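Local coordinates for protein cytochrome P450 (Bacillus megaterium, PDB 5L92) that probably acts as a heme-dependent cytochrome P450 monooxygenase, binding the steroid corticosterone in a pocket beside its heme, at residues L122-E125 and V126-L129; L138-P141 and L142-V146; L218-E222 and E223-L227; T254-C257 and L258-K262; H321-A324 and E325-E328. All coordinates share one frame; numbering follows the deposited sequence.

Contact 1: L122-E125 and V126-L129; sequences LLQE and VEHL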
loop_
_atom_site.group_PDB
_atom_site.type_symbol
_atom_site.label_atom_id
_atom_site.label_comp_id
_atom_site.label_asym_id
_atom_site.label_seq_id
_atom_site.Cartn_x
_atom_site.Cartn_y
_atom_site.Cartn_z
ATOM N N LEU A 122 4.998 5.667 -20.993
ATOM C CA LEU A 122 4.780 4.226 -20.813
ATOM C C LEU A 122 3.776 3.669 -21.828
ATOM O O LEU A 122 3.999 2.612 -22.436
ATOM C CB LEU A 122 4.309 3.953 -19.391
ATOM C CG LEU A 122 5.413 4.126 -18.368
ATOM C CD1 LEU A 122 4.779 4.094 -17.011
ATOM C CD2 LEU A 122 6.499 3.054 -18.509
ATOM N N LEU A 123 2.660 4.362 -22.019
ATOM C CA LEU A 123 1.695 3.916 -23.016
ATOM C C LEU A 123 2.338 3.860 -24.406
ATOM O O LEU A 123 2.153 2.888 -25.152
ATOM C CB LEU A 123 0.468 4.835 -22.988
ATOM C CG LEU A 123 -0.465 4.599 -21.806
ATOM C CD1 LEU A 123 -1.421 5.763 -21.584
ATOM C CD2 LEU A 123 -1.226 3.333 -22.037
ATOM N N GLN A 124 3.160 4.857 -24.743
ATOM C CA GLN A 124 3.801 4.879 -26.059
ATOM C C GLN A 124 4.700 3.671 -26.254
ATOM O O GLN A 124 4.769 3.099 -27.353
ATOM C CB GLN A 124 4.608 6.175 -26.230
ATOM C CG GLN A 124 5.104 6.414 -27.664
ATOM C CD GLN A 124 3.986 6.354 -28.727
ATOM O OE1 GLN A 124 3.084 7.197 -28.758
ATOM N NE2 GLN A 124 4.061 5.356 -29.608
ATOM N N GLU A 125 5.398 3.261 -25.196
ATOM C CA GLU A 125 6.309 2.134 -25.300
ATOM C C GLU A 125 5.599 0.826 -25.649
ATOM O O GLU A 125 6.216 -0.066 -26.236
ATOM C CB GLU A 125 7.096 2.022 -23.993
ATOM C CG GLU A 125 8.083 3.190 -23.858
ATOM C CD GLU A 125 8.909 3.124 -22.598
ATOM O OE1 GLU A 125 8.755 2.133 -21.853
ATOM O OE2 GLU A 125 9.711 4.064 -22.360
ATOM N N VAL A 126 4.315 0.689 -25.340
ATOM C CA VAL A 126 3.611 -0.541 -25.673
ATOM C C VAL A 126 2.498 -0.304 -26.694
ATOM O O VAL A 126 1.657 -1.179 -26.905
ATOM C CB VAL A 126 3.080 -1.245 -24.401
ATOM C CG1 VAL A 126 4.256 -1.762 -23.547
ATOM C CG2 VAL A 126 2.209 -0.326 -23.581
ATOM N N GLU A 127 2.507 0.869 -27.356
ATOM C CA GLU A 127 1.554 1.170 -28.423
ATOM C C GLU A 127 1.506 0.049 -29.455
ATOM O O GLU A 127 0.451 -0.220 -30.036
ATOM C CB GLU A 127 1.931 2.521 -29.072
ATOM C CG GLU A 127 1.002 3.059 -30.163
ATOM C CD GLU A 127 -0.348 3.535 -29.638
ATOM O OE1 GLU A 127 -0.434 3.861 -28.430
ATOM O OE2 GLU A 127 -1.323 3.586 -30.433
ATOM N N HIS A 128 2.634 -0.634 -29.686
ATOM C CA HIS A 128 2.685 -1.696 -30.696
ATOM C C HIS A 128 2.064 -3.027 -30.256
ATOM O O HIS A 128 1.774 -3.864 -31.121
ATOM C CB HIS A 128 4.139 -1.934 -31.127
ATOM C CG HIS A 128 5.007 -2.575 -30.078
ATOM N ND1 HIS A 128 5.530 -1.874 -29.013
ATOM C CD2 HIS A 128 5.462 -3.845 -29.945
ATOM C CE1 HIS A 128 6.261 -2.682 -28.262
ATOM N NE2 HIS A 128 6.238 -3.884 -28.806
ATOM N N LEU A 129 1.845 -3.257 -28.959
ATOM C CA LEU A 129 1.250 -4.517 -28.507
ATOM C C LEU A 129 -0.277 -4.426 -28.517
ATOM O O LEU A 129 -0.858 -3.420 -28.115
ATOM C CB LEU A 129 1.749 -4.874 -27.106
ATOM C CG LEU A 129 3.278 -4.955 -26.912
ATOM C CD1 LEU A 129 3.643 -5.170 -25.432
ATOM C CD2 LEU A 129 3.927 -6.046 -27.757
#
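V126 and E127 reach back to the carbonyls of L122, L123 and Q124 near the C-terminal end of helix 112-125, next to the type I beta turn V126 to L129 that leads on to strand 131-133. The backbone bonds come first. V126 N donates to L123 O at 3.1 Å, with a weak second share to L122 O, and E127 N donates to Q124 O at 3.2 Å. Both Q124 O and L123 O are met from above the carbonyl plane. The beta turn is closed by L129 N on V126 O, an oxygen that K402 also binds.

The side chain of V126 packs against backbone carbonyls. Its CG2, wedged between backbone N and carbonyl carbon, lies 3.6 Å from L123 O, while CG1 rests on the carbonyl carbon of E125. L122 packs on helices 134-139 and 141-151, and L123 on helices 134-139 and 355-372, while V126 also reaches H137. With an alanine at V126 the two methyls are gone, and the carbonyls of L122 and L123 and the side chain of H137 would probably lose their packing partner.

Polar side chains meet at the surface. Q124 bends at chi2 (53°) and lays its NE2 3.6 Å from E127 CB, the amide and carboxylate planes 35° apart; the E127 carboxylate has a long, weak ion pair with R372. The H128 ring is presented edge-on, with CE1 3.3 Å from E125 O in the plane of the imidazole.

Contact 2: L138-P141 and L142-V146; sequences LSYP and LPVMV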
loop_
_atom_site.group_PDB
_atom_site.type_symbol
_atom_site.label_atom_id
_atom_site.label_comp_id
_atom_site.label_asym_id
_atom_site.label_seq_id
_atom_site.Cartn_x
_atom_site.Cartn_y
_atom_site.Cartn_z
ATOM N N LEU A 138 2.577 -0.628 -16.849
ATOM C CA LEU A 138 1.895 0.625 -16.525
ATOM C C LEU A 138 1.769 0.846 -15.024
ATOM O O LEU A 138 2.359 1.776 -14.486
ATOM C CB LEU A 138 0.513 0.655 -17.185
ATOM C CG LEU A 138 0.509 0.665 -18.727
ATOM C CD1 LEU A 138 -0.847 0.408 -19.299
ATOM C CD2 LEU A 138 1.073 2.004 -19.272
ATOM N N SER A 139 1.023 -0.005 -14.320
ATOM C CA SER A 139 0.764 0.300 -12.916
ATOM C C SER A 139 2.013 0.140 -12.047
ATOM O O SER A 139 2.109 0.792 -11.009
ATOM C CB SER A 139 -0.355 -0.580 -12.362
ATOM O OG SER A 139 0.090 -1.900 -12.257
ATOM N N TYR A 140 2.959 -0.742 -12.410
ATOM C CA TYR A 140 4.176 -0.866 -11.595
ATOM C C TYR A 140 5.164 0.266 -11.946
ATOM O O TYR A 140 5.567 1.028 -11.063
ATOM C CB TYR A 140 4.853 -2.255 -11.740
ATOM C CG TYR A 140 6.271 -2.179 -11.224
ATOM C CD1 TYR A 140 6.506 -1.993 -9.864
ATOM C CD2 TYR A 140 7.361 -2.149 -12.082
ATOM C CE1 TYR A 140 7.773 -1.826 -9.362
ATOM C CE2 TYR A 140 8.676 -1.972 -11.569
ATOM C CZ TYR A 140 8.860 -1.808 -10.204
ATOM O OH TYR A 140 10.135 -1.627 -9.652
ATOM N N PRO A 141 5.540 0.454 -13.214
ATOM C CA PRO A 141 6.581 1.475 -13.519
ATOM C C PRO A 141 6.218 2.891 -13.111
ATOM O O PRO A 141 7.077 3.611 -12.578
ATOM C CB PRO A 141 6.741 1.375 -15.037
ATOM C CG PRO A 141 6.161 0.085 -15.427
ATOM C CD PRO A 141 5.127 -0.288 -14.405
ATOM N N LEU A 142 4.993 3.347 -13.371
ATOM C CA LEU A 142 4.721 4.756 -13.093
ATOM C C LEU A 142 5.060 5.114 -11.663
ATOM O O LEU A 142 5.808 6.088 -11.451
ATOM C CB LEU A 142 3.281 5.132 -13.439
ATOM C CG LEU A 142 2.766 6.464 -12.864
ATOM C CD1 LEU A 142 3.438 7.681 -13.485
ATOM C CD2 LEU A 142 1.297 6.586 -13.019
ATOM N N PRO A 143 4.581 4.402 -10.646
ATOM C CA PRO A 143 4.833 4.882 -9.287
ATOM C C PRO A 143 6.292 4.743 -8.826
ATOM O O PRO A 143 6.724 5.519 -7.968
ATOM C CB PRO A 143 3.871 4.040 -8.462
ATOM C CG PRO A 143 2.796 3.672 -9.430
ATOM C CD PRO A 143 3.521 3.376 -10.659
ATOM N N VAL A 144 7.060 3.782 -9.336
ATOM C CA VAL A 144 8.454 3.703 -8.903
ATOM C C VAL A 144 9.264 4.824 -9.555
ATOM O O VAL A 144 10.238 5.328 -8.974
ATOM C CB VAL A 144 9.049 2.318 -9.210
ATOM C CG1 VAL A 144 9.101 2.063 -10.709
ATOM C CG2 VAL A 144 10.459 2.167 -8.570
ATOM N N MET A 145 8.880 5.216 -10.765
ATOM C CA MET A 145 9.533 6.322 -11.454
ATOM C C MET A 145 9.260 7.629 -10.738
ATOM O O MET A 145 10.147 8.476 -10.611
ATOM C CB MET A 145 9.057 6.411 -12.910
ATOM C CG MET A 145 9.550 5.305 -13.799
ATOM S SD MET A 145 8.566 5.177 -15.310
ATOM C CE MET A 145 9.706 4.447 -16.442
ATOM N N VAL A 146 8.036 7.807 -10.250
ATOM C CA VAL A 146 7.740 8.961 -9.413
ATOM C C VAL A 146 8.570 8.914 -8.133
ATOM O O VAL A 146 9.225 9.894 -7.765
ATOM C CB VAL A 146 6.235 9.035 -9.100
ATOM C CG1 VAL A 146 5.976 10.130 -8.104
ATOM C CG2 VAL A 146 5.434 9.305 -10.354
#
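L142 N donates to L138 O at 3.3 Å and M145 N to P141 O at 3.0 Å, two i to i+4 bonds that carry the chain round Y140 from helix 134-139 into helix 141-151. The second is nearly linear at its acceptor, with M145 N lying almost along the C=O axis of P141.

The two prolines shape the junction. P143 has no N-H to give, so S139 O faces its ring instead, 3.0 Å from CD, and Y140 O sits at a similar distance from the same carbon. M145 lies along P141, in the first turn of the new helix: the extended methionine chain runs past P141 O, with SD 4.2 Å from P141 CB.

Over one face of the Y140 ring comes V144 CG1, 3.9 Å from CZ, the two side chains meeting at a slant. That methyl points back at the ring because chi1 of V144 (64°) sets it between backbone N and carbonyl carbon, where it also lies 3.2 Å from P141 O.

Beyond the junction, Y140 OH is hydrogen-bonded to N244 and Q158, with K162 in a cation-pi contact on the ring, and S139 OG bonds S252 and T248 of helix 247-260. The P143 side chain is about 6 Å from the heme. P143 thus removes one backbone donor from this buried turn, and its CD carbon meets S139 O where an N-H would have been.

Contact 3: L218-E222 and E223-L227; sequences LQAKE and EGKQL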
loop_
_atom_site.group_PDB
_atom_site.type_symbol
_atom_site.label_atom_id
_atom_site.label_comp_id
_atom_site.label_asym_id
_atom_site.label_seq_id
_atom_site.Cartn_x
_atom_site.Cartn_y
_atom_site.Cartn_z
ATOM N N LEU A 218 18.603 15.864 4.992
ATOM C CA LEU A 218 19.987 16.193 5.333
ATOM C C LEU A 218 20.126 17.677 5.661
ATOM O O LEU A 218 20.742 18.045 6.667
ATOM C CB LEU A 218 20.909 15.814 4.179
ATOM C CG LEU A 218 21.001 14.310 3.912
ATOM C CD1 LEU A 218 21.667 14.052 2.566
ATOM C CD2 LEU A 218 21.769 13.622 5.018
ATOM N N GLN A 219 19.558 18.546 4.817
ATOM C CA GLN A 219 19.535 19.973 5.126
ATOM C C GLN A 219 18.897 20.234 6.489
ATOM O O GLN A 219 19.451 20.969 7.312
ATOM C CB GLN A 219 18.802 20.736 4.013
ATOM C CG GLN A 219 18.977 22.267 4.039
ATOM C CD GLN A 219 20.441 22.683 4.209
ATOM O OE1 GLN A 219 20.881 23.017 5.316
ATOM N NE2 GLN A 219 21.205 22.638 3.118
ATOM N N ALA A 220 17.746 19.619 6.771
ATOM C CA ALA A 220 17.146 19.785 8.095
ATOM C C ALA A 220 18.049 19.253 9.199
ATOM O O ALA A 220 18.027 19.767 10.321
ATOM C CB ALA A 220 15.789 19.092 8.171
ATOM N N LYS A 221 18.829 18.214 8.919
ATOM C CA LYS A 221 19.736 17.699 9.939
ATOM C C LYS A 221 20.874 18.680 10.216
ATOM O O LYS A 221 21.189 18.955 11.376
ATOM C CB LYS A 221 20.292 16.338 9.522
ATOM C CG LYS A 221 20.922 15.560 10.694
ATOM C CD LYS A 221 21.393 14.147 10.311
ATOM C CE LYS A 221 22.414 13.599 11.327
ATOM N NZ LYS A 221 23.825 13.875 10.930
ATOM N N GLU A 222 21.516 19.200 9.163
ATOM C CA GLU A 222 22.609 20.160 9.346
ATOM C C GLU A 222 22.150 21.352 10.176
ATOM O O GLU A 222 22.885 21.840 11.044
ATOM C CB GLU A 222 23.133 20.613 7.974
ATOM C CG GLU A 222 24.361 21.570 7.983
ATOM C CD GLU A 222 24.849 21.921 6.555
ATOM O OE1 GLU A 222 24.150 21.542 5.578
ATOM O OE2 GLU A 222 25.924 22.572 6.396
ATOM N N GLU A 223 20.910 21.805 9.952
ATOM C CA GLU A 223 20.299 22.921 10.663
ATOM C C GLU A 223 19.739 22.528 12.013
ATOM O O GLU A 223 18.959 23.283 12.602
ATOM C CB GLU A 223 19.198 23.538 9.811
ATOM C CG GLU A 223 19.719 24.123 8.506
ATOM C CD GLU A 223 18.599 24.434 7.517
ATOM O OE1 GLU A 223 17.435 24.174 7.897
ATOM O OE2 GLU A 223 18.880 24.918 6.380
ATOM N N GLY A 224 20.100 21.363 12.525
ATOM C CA GLY A 224 19.832 21.042 13.911
ATOM C C GLY A 224 18.508 20.380 14.208
ATOM O O GLY A 224 18.099 20.356 15.374
ATOM N N LYS A 225 17.820 19.834 13.208
ATOM C CA LYS A 225 16.674 19.001 13.525
ATOM C C LYS A 225 17.156 17.667 14.087
ATOM O O LYS A 225 18.214 17.148 13.713
ATOM C CB LYS A 225 15.780 18.785 12.296
ATOM C CG LYS A 225 14.827 19.959 11.931
ATOM C CD LYS A 225 14.206 20.636 13.163
ATOM C CE LYS A 225 13.111 21.650 12.788
ATOM N NZ LYS A 225 13.671 22.770 11.967
ATOM N N GLN A 226 16.353 17.121 15.002
ATOM C CA GLN A 226 16.684 15.933 15.790
ATOM C C GLN A 226 16.436 14.661 14.979
ATOM O O GLN A 226 15.448 13.949 15.176
ATOM C CB GLN A 226 15.836 15.933 17.053
ATOM C CG GLN A 226 16.077 14.813 18.040
ATOM C CD GLN A 226 15.250 15.020 19.310
ATOM O OE1 GLN A 226 14.899 16.151 19.654
ATOM N NE2 GLN A 226 14.910 13.934 19.987
ATOM N N LEU A 227 17.357 14.349 14.060
ATOM C CA LEU A 227 17.245 13.092 13.333
ATOM C C LEU A 227 18.617 12.509 13.016
ATOM O O LEU A 227 19.582 13.235 12.763
ATOM C CB LEU A 227 16.410 13.267 12.053
ATOM C CG LEU A 227 16.889 14.247 10.993
ATOM C CD1 LEU A 227 17.919 13.619 10.143
ATOM C CD2 LEU A 227 15.755 14.651 10.110
#
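A220 and K221 hold the loop that leaves helix 213-222 through a Schellman motif. K225 N bonds A220 O at 2.9 Å, and G224 N bonds K221 O at the same length but from above the carbonyl plane; just before them, E223 N closes on Q219 O at 3.1 Å in a regular i to i+4 bond.

Side chains follow the backbone. K225 CB comes 3.1 Å from A220 O, and its CG lies near A220 CB. L227 brings CD1 up against the aliphatic shaft of K221, 3.5 Å from CD, while L227 O lies 3.2 Å from that same carbon. The K221 chain stays extended as far as CE, so methylenes rather than the ammonium make this contact.

What sets the path is G224. Its phi of 89° would push a beta carbon against the carbonyl oxygen of E223, a strain that glycine avoids. Further out, L227 packs on L98 and on I232 of helix 229-245, and K221 NZ has a long, weak ion pair with D229, with the like charge of R206 close by. The cap therefore satisfies the carbonyls of Q219, A220 and K221 with backbone N-H groups as the chain turns toward helix 229-245.

Contact 4: T254-C257 and L258-K262; sequences TIYC and LMEDK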
loop_
_atom_site.group_PDB
_atom_site.type_symbol
_atom_site.label_atom_id
_atom_site.label_comp_id
_atom_site.label_asym_id
_atom_site.label_seq_id
_atom_site.Cartn_x
_atom_site.Cartn_y
_atom_site.Cartn_z
ATOM N N THR A 254 -8.217 -1.569 -9.788
ATOM C CA THR A 254 -9.308 -0.809 -10.376
ATOM C C THR A 254 -9.678 -1.388 -11.723
ATOM O O THR A 254 -10.861 -1.591 -12.021
ATOM C CB THR A 254 -8.946 0.675 -10.553
ATOM O OG1 THR A 254 -8.888 1.319 -9.283
ATOM C CG2 THR A 254 -10.024 1.377 -11.376
ATOM N N ILE A 255 -8.671 -1.650 -12.551
ATOM C CA ILE A 255 -8.905 -2.263 -13.844
ATOM C C ILE A 255 -9.574 -3.615 -13.653
ATOM O O ILE A 255 -10.508 -3.968 -14.385
ATOM C CB ILE A 255 -7.588 -2.394 -14.622
ATOM C CG1 ILE A 255 -7.006 -0.999 -14.968
ATOM C CG2 ILE A 255 -7.760 -3.212 -15.894
ATOM C CD1 ILE A 255 -7.813 -0.246 -15.887
ATOM N N TYR A 256 -9.122 -4.378 -12.657
ATOM C CA TYR A 256 -9.756 -5.660 -12.372
ATOM C C TYR A 256 -11.231 -5.477 -12.044
ATOM O O TYR A 256 -12.076 -6.220 -12.545
ATOM C CB TYR A 256 -9.039 -6.400 -11.244
ATOM C CG TYR A 256 -9.584 -7.798 -11.084
ATOM C CD1 TYR A 256 -10.663 -8.052 -10.247
ATOM C CD2 TYR A 256 -9.051 -8.847 -11.812
ATOM C CE1 TYR A 256 -11.177 -9.318 -10.117
ATOM C CE2 TYR A 256 -9.554 -10.091 -11.708
ATOM C CZ TYR A 256 -10.626 -10.333 -10.848
ATOM O OH TYR A 256 -11.137 -11.586 -10.749
ATOM N N CYS A 257 -11.562 -4.487 -11.219
ATOM C CA CYS A 257 -12.956 -4.298 -10.828
ATOM C C CYS A 257 -13.817 -3.878 -12.022
ATOM O O CYS A 257 -14.965 -4.335 -12.146
ATOM C CB CYS A 257 -13.079 -3.261 -9.720
ATOM S SG CYS A 257 -12.542 -3.788 -8.047
ATOM N N LEU A 258 -13.274 -3.032 -12.920
ATOM C CA LEU A 258 -14.044 -2.532 -14.053
ATOM C C LEU A 258 -14.259 -3.607 -15.102
ATOM O O LEU A 258 -15.290 -3.606 -15.791
ATOM C CB LEU A 258 -13.365 -1.289 -14.665
ATOM C CG LEU A 258 -13.294 -0.082 -13.742
ATOM C CD1 LEU A 258 -12.430 0.987 -14.354
ATOM C CD2 LEU A 258 -14.635 0.510 -13.324
ATOM N N MET A 259 -13.316 -4.535 -15.222
ATOM C CA MET A 259 -13.471 -5.681 -16.100
ATOM C C MET A 259 -14.416 -6.723 -15.515
ATOM O O MET A 259 -15.147 -7.389 -16.260
ATOM C CB MET A 259 -12.112 -6.302 -16.388
ATOM C CG MET A 259 -11.142 -5.364 -17.179
ATOM S SD MET A 259 -11.661 -4.920 -18.840
ATOM C CE MET A 259 -12.486 -3.378 -18.496
ATOM N N GLU A 260 -14.383 -6.902 -14.196
ATOM C CA GLU A 260 -15.317 -7.810 -13.551
ATOM C C GLU A 260 -16.752 -7.348 -13.759
ATOM O O GLU A 260 -17.623 -8.164 -14.041
ATOM C CB GLU A 260 -15.001 -7.905 -12.054
ATOM C CG GLU A 260 -15.684 -9.039 -11.349
ATOM C CD GLU A 260 -15.045 -9.315 -9.974
ATOM O OE1 GLU A 260 -14.639 -8.349 -9.266
ATOM O OE2 GLU A 260 -14.914 -10.502 -9.635
ATOM N N ASP A 261 -17.022 -6.045 -13.593
ATOM C CA ASP A 261 -18.385 -5.486 -13.722
ATOM C C ASP A 261 -18.436 -4.471 -14.863
ATOM O O ASP A 261 -18.252 -3.259 -14.666
ATOM C CB ASP A 261 -18.881 -4.821 -12.439
ATOM C CG ASP A 261 -20.248 -4.179 -12.630
ATOM O OD1 ASP A 261 -20.932 -4.554 -13.599
ATOM O OD2 ASP A 261 -20.645 -3.331 -11.803
ATOM N N LYS A 262 -18.752 -4.971 -16.053
ATOM C CA LYS A 262 -18.787 -4.107 -17.223
ATOM C C LYS A 262 -19.854 -3.031 -17.133
ATOM O O LYS A 262 -19.693 -1.977 -17.764
ATOM C CB LYS A 262 -18.974 -4.952 -18.483
ATOM C CG LYS A 262 -17.813 -5.886 -18.719
ATOM C CD LYS A 262 -16.523 -5.109 -18.861
ATOM C CE LYS A 262 -15.542 -5.856 -19.752
ATOM N NZ LYS A 262 -15.431 -7.302 -19.326
#
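Y256 O accepts E260 N at 2.9 Å, one of four successive i to i+4 bonds here: L258 N to T254 O, M259 N to I255 O and D261 N to C257 O all measure 3.0 Å. M259 O, past the reach of this ladder, takes K262 NZ at 3.1 Å, in the carbonyl plane and on a lone pair; the same ammonium forms a salt bridge with D377.

These bonds belong to the last turns of helix 247-260, the C-terminal part of the long helix that runs across the heme in cytochromes P450. D261, the first residue past the helix, is the N-cap of helix 262-270, with OD2 bonded to S264 OG and OD1 more weakly to A263 N. T254 OG1 returns to L250 O, leaving CG2 alongside L258 CD1 (3.8 Å).

Y256 CG, anti to the backbone N (chi1 -172°), carries the ring out beside E260, whose carboxylate lies obliquely by it, OE1 3.7 Å from CE1 and the planes 75° apart, while OE1 forms a salt bridge with R286. W378 and F23 both meet the ring edge-to-face. With a serine in place of Y256, those two rings would probably lose their aromatic partner and the E260 carboxylate the ring beside it, though R286 would still hold OE1. I255 CG2 and M259 CG pack 4.2 Å apart.

Contact 5: H321-A324 and E325-E328; sequences HRDA and EYFE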
loop_
_atom_site.group_PDB
_atom_site.type_symbol
_atom_site.label_atom_id
_atom_site.label_comp_id
_atom_site.label_asym_id
_atom_site.label_seq_id
_atom_site.Cartn_x
_atom_site.Cartn_y
_atom_site.Cartn_z
ATOM N N HIS A 321 -14.351 -2.682 5.605
ATOM C CA HIS A 321 -14.841 -2.005 4.418
ATOM C C HIS A 321 -16.110 -2.637 3.848
ATOM O O HIS A 321 -16.706 -2.033 2.941
ATOM C CB HIS A 321 -13.770 -2.023 3.340
ATOM C CG HIS A 321 -12.614 -1.120 3.609
ATOM N ND1 HIS A 321 -11.410 -1.237 2.946
ATOM C CD2 HIS A 321 -12.468 -0.105 4.491
ATOM C CE1 HIS A 321 -10.590 -0.297 3.376
ATOM N NE2 HIS A 321 -11.198 0.391 4.325
ATOM N N ARG A 322 -16.460 -3.849 4.311
ATOM C CA ARG A 322 -17.642 -4.609 3.932
ATOM C C ARG A 322 -18.688 -4.687 5.057
ATOM O O ARG A 322 -19.609 -5.497 4.982
ATOM C CB ARG A 322 -17.246 -6.031 3.524
ATOM C CG ARG A 322 -16.168 -6.194 2.469
ATOM C CD ARG A 322 -16.626 -5.743 1.118
ATOM N NE ARG A 322 -15.688 -6.004 0.021
ATOM C CZ ARG A 322 -15.867 -6.940 -0.911
ATOM N NH1 ARG A 322 -16.932 -7.732 -0.900
ATOM N NH2 ARG A 322 -14.995 -7.068 -1.873
ATOM N N ASP A 323 -18.555 -3.879 6.093
ATOM C CA ASP A 323 -19.419 -3.920 7.264
ATOM C C ASP A 323 -20.748 -3.226 6.940
ATOM O O ASP A 323 -20.759 -2.045 6.564
ATOM C CB ASP A 323 -18.681 -3.223 8.411
ATOM C CG ASP A 323 -19.393 -3.342 9.744
ATOM O OD1 ASP A 323 -20.642 -3.260 9.767
ATOM O OD2 ASP A 323 -18.688 -3.499 10.778
ATOM N N ALA A 324 -21.862 -3.951 7.075
ATOM C CA ALA A 324 -23.142 -3.404 6.599
ATOM C C ALA A 324 -23.573 -2.166 7.382
ATOM O O ALA A 324 -24.226 -1.274 6.818
ATOM C CB ALA A 324 -24.226 -4.459 6.673
ATOM N N GLU A 325 -23.191 -2.082 8.665
ATOM C CA GLU A 325 -23.528 -0.928 9.488
ATOM C C GLU A 325 -22.956 0.369 8.927
ATOM O O GLU A 325 -23.454 1.444 9.244
ATOM C CB GLU A 325 -23.042 -1.146 10.931
ATOM C CG GLU A 325 -23.699 -2.347 11.681
ATOM C CD GLU A 325 -25.082 -2.062 12.270
ATOM O OE1 GLU A 325 -25.294 -0.999 12.906
ATOM O OE2 GLU A 325 -25.975 -2.929 12.121
ATOM N N TYR A 326 -21.922 0.316 8.100
ATOM C CA TYR A 326 -21.337 1.558 7.598
ATOM C C TYR A 326 -21.384 1.644 6.090
ATOM O O TYR A 326 -21.042 2.688 5.538
ATOM C CB TYR A 326 -19.871 1.739 8.072
ATOM C CG TYR A 326 -19.714 1.962 9.562
ATOM C CD1 TYR A 326 -19.909 0.914 10.447
ATOM C CD2 TYR A 326 -19.373 3.224 10.090
ATOM C CE1 TYR A 326 -19.777 1.101 11.829
ATOM C CE2 TYR A 326 -19.227 3.403 11.479
ATOM C CZ TYR A 326 -19.451 2.340 12.326
ATOM O OH TYR A 326 -19.332 2.480 13.692
ATOM N N PHE A 327 -21.761 0.575 5.399
ATOM C CA PHE A 327 -21.709 0.597 3.943
ATOM C C PHE A 327 -22.941 -0.162 3.458
ATOM O O PHE A 327 -22.963 -1.391 3.505
ATOM C CB PHE A 327 -20.430 -0.029 3.410
ATOM C CG PHE A 327 -19.155 0.673 3.845
ATOM C CD1 PHE A 327 -18.647 1.750 3.122
ATOM C CD2 PHE A 327 -18.457 0.239 4.947
ATOM C CE1 PHE A 327 -17.470 2.376 3.515
ATOM C CE2 PHE A 327 -17.267 0.879 5.340
ATOM C CZ PHE A 327 -16.790 1.930 4.633
ATOM N N GLU A 328 -23.965 0.565 3.041
ATOM C CA GLU A 328 -25.164 -0.091 2.517
ATOM C C GLU A 328 -24.842 -0.938 1.280
ATOM O O GLU A 328 -24.080 -0.527 0.408
ATOM C CB GLU A 328 -26.237 0.951 2.198
ATOM C CG GLU A 328 -27.525 0.335 1.680
ATOM C CD GLU A 328 -28.735 1.234 1.876
ATOM O OE1 GLU A 328 -28.598 2.471 1.707
ATOM O OE2 GLU A 328 -29.819 0.696 2.207
#
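H321 O lies over one face of the F327 ring, 3.5 Å from CD2 and offset toward its rim, just ahead of an Asx turn at D323 in the loop after helix 317-320. That carbonyl is also bound by R284, the arginine of the ExxR motif of the P450 K helix. The H321 imidazole is bonded outside the turn, ND1 to S287 OG and NE2 to M343 N, about 8 Å from the heme.

R322, next in the chain, has its guanidinium bonded outside the turn, to E331 and to Y285 O. D323 bonds through both its side chain and its carbonyl. With CG anti to the backbone N (chi1 -173°), its OD1 accepts E325 N at 3.0 Å, approached on the anti side of the carboxylate and 17° from its plane; OD2 goes to Y52 N. D323 O takes Y326 N at 3.0 Å, closing a beta turn over A324 and E325, and a weak second bond from F327 N. The Y326 ring, stacked on Y52, presents its edge to OD1.

A324, at the crest of the turn, adds a weak bond from F327 N to its carbonyl. The chain doubles back far enough for the F327 ring to meet D323 O at its edge, CD2 being 3.6 Å from that oxygen.

The five contacts lie in series along one cytochrome P450 fold. Only contacts 1 and 2 touch: L122 packs on L138, P141 and L142, and L123 on L138, joining helix 112-125 to the junction of helices 134-139 and 141-151, centres 15 Å apart. Contact 4, at the end of helix 247-260, comes within about 7 Å of contacts 2 and 5, measured between nearest atoms. Contact 3 stands apart, with centres 30 to 46 Å from the others. Contacts 2 and 5 lie on opposite sides of the chain's centre and near the heme, the side chains of P143 and H321 about 6 and 8 Å from it, whereas contacts 1 and 3 end helices farther out.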